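PDB 2C0R: phosphoserine aminotransferase from Bacillus circulans, which uses pyridoxal 5'-phosphate to interconvert 3-phosphohydroxypyruvate and phosphoserine, with glutamate as amino donor, in the biosynthesis of serine and pyridoxine. Local coordinates for residues A[87-90]-A[94-97]. The protein carries 1 engineered substitution. Sequence-based numbering, arbitrary orientation.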
loop_
_atom_site.group_PDB
_atom_site.type_symbol
_atom_site.label_atom_id
_atom_site.label_comp_id
_atom_site.label_asym_id
_atom_site.label_seq_id
_atom_site.Cartn_x
_atom_site.Cartn_y
_atom_site.Cartn_z
ATOM N N ASN A 87 -2.783 18.627 6.538
ATOM C CA ASN A 87 -4.228 18.822 6.667
ATOM C C ASN A 87 -4.575 19.806 7.788
ATOM O O ASN A 87 -5.613 20.468 7.646
ATOM C CB ASN A 87 -4.950 17.497 6.917
ATOM C CG ASN A 87 -5.215 16.763 5.620
ATOM O OD1 ASN A 87 -6.344 16.848 5.138
ATOM N ND2 ASN A 87 -4.207 16.113 5.055
ATOM N N PHE A 88 -3.772 19.874 8.830
ATOM C CA PHE A 88 -4.178 20.637 10.025
ATOM C C PHE A 88 -3.331 21.837 10.371
ATOM O O PHE A 88 -3.747 22.666 11.181
ATOM C CB PHE A 88 -4.143 19.683 11.231
ATOM C CG PHE A 88 -5.062 18.512 10.997
ATOM C CD1 PHE A 88 -4.542 17.233 11.208
ATOM C CD2 PHE A 88 -6.374 18.613 10.560
ATOM C CE1 PHE A 88 -5.291 16.096 11.015
ATOM C CE2 PHE A 88 -7.133 17.461 10.385
ATOM C CZ PHE A 88 -6.596 16.195 10.613
ATOM N N LEU A 89 -2.127 21.954 9.816
ATOM C CA LEU A 89 -1.295 23.088 10.220
ATOM C C LEU A 89 -1.609 24.300 9.362
ATOM O O LEU A 89 -1.297 24.236 8.178
ATOM C CB LEU A 89 0.182 22.711 10.027
ATOM C CG LEU A 89 1.214 23.762 10.447
ATOM C CD1 LEU A 89 0.911 24.239 11.852
ATOM C CD2 LEU A 89 2.629 23.196 10.364
ATOM N N LYS A 90 -2.179 25.355 9.932
ATOM C CA LYS A 90 -2.466 26.537 9.121
ATOM C C LYS A 90 -1.438 27.622 9.350
ATOM O O LYS A 90 -0.739 27.585 10.353
ATOM C CB LYS A 90 -3.883 27.043 9.425
ATOM C CG LYS A 90 -4.968 26.066 8.925
ATOM N N THR A 94 1.006 26.544 15.235
ATOM C CA THR A 94 2.172 25.693 15.406
ATOM C C THR A 94 1.772 24.227 15.497
ATOM O O THR A 94 0.782 23.922 16.176
ATOM C CB THR A 94 2.998 26.037 16.656
ATOM O OG1 THR A 94 2.109 26.130 17.781
ATOM C CG2 THR A 94 3.693 27.401 16.546
ATOM N N ALA A 95 2.537 23.337 14.864
ATOM C CA ALA A 95 2.329 21.896 15.024
ATOM C C ALA A 95 3.177 21.522 16.240
ATOM O O ALA A 95 4.411 21.616 16.165
ATOM C CB ALA A 95 2.741 21.160 13.787
ATOM N N ASN A 96 2.466 21.153 17.306
ATOM C CA ASN A 96 3.113 20.822 18.562
ATOM C C ASN A 96 3.394 19.332 18.679
ATOM O O ASN A 96 2.486 18.509 18.428
ATOM C CB ASN A 96 2.243 21.251 19.748
ATOM C CG ASN A 96 2.262 22.791 19.848
ATOM O OD1 ASN A 96 2.204 23.466 18.829
ATOM N ND2 ASN A 96 2.357 23.298 21.046
ATOM N N TYR A 97 4.632 19.017 19.083
ATOM C CA TYR A 97 5.127 17.633 19.176
ATOM C C TYR A 97 5.655 17.297 20.568
ATOM O O TYR A 97 6.302 18.144 21.187
ATOM C CB TYR A 97 6.233 17.393 18.105
ATOM C CG TYR A 97 5.515 17.199 16.758
ATOM C CD1 TYR A 97 5.070 18.301 16.044
ATOM C CD2 TYR A 97 5.297 15.927 16.255
ATOM C CE1 TYR A 97 4.433 18.178 14.837
ATOM C CE2 TYR A 97 4.624 15.801 15.036
ATOM C CZ TYR A 97 4.210 16.915 14.343
ATOM O OH TYR A 97 3.520 16.807 13.151
#
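Leu89 reaches across to the start of strand 94-99 with both methyls of its side chain, CD1 on the peptide backbone and both against the methyl of Ala95. CD1 lies against the peptide that joins Thr94 to Ala95, with CD1 3.5 Å from Ala95 N and 3.7 Å from Thr94 C. The other, CD2, meets the Ala95 methyl in a plain apolar touch, Leu89 CD2 to Ala95 CB 4.0 Å. Leu89 CD1 is only slightly farther from Ala95 CB, at 4.1 Å. With CG anti to the backbone N (chi1 -178°), the branch is carried toward the strand, and chi2 (51°) turns CD1 onto the peptide; the methyls end nearer the strand than the direction of the CB bond alone would suggest. Leu89 opens the loop connecting helix 76-88 to strand 94-99 in the alpha/beta PLP-binding domain of a class-V aminotransferase: it is the first residue to leave helical geometry, and five residues later, at Thr94, the chain enters an inner strand of the mixed seven-stranded sheet. No hydrogen bond links 87-90 to 94-97; the strand's backbone bonds to Asn142 and Ala144 from Thr94, and to Asp116 and His118 from Ala95. Ala111 of helix 102-114 and Tyr145 of strand 143-149 also touch the Ala95 methyl.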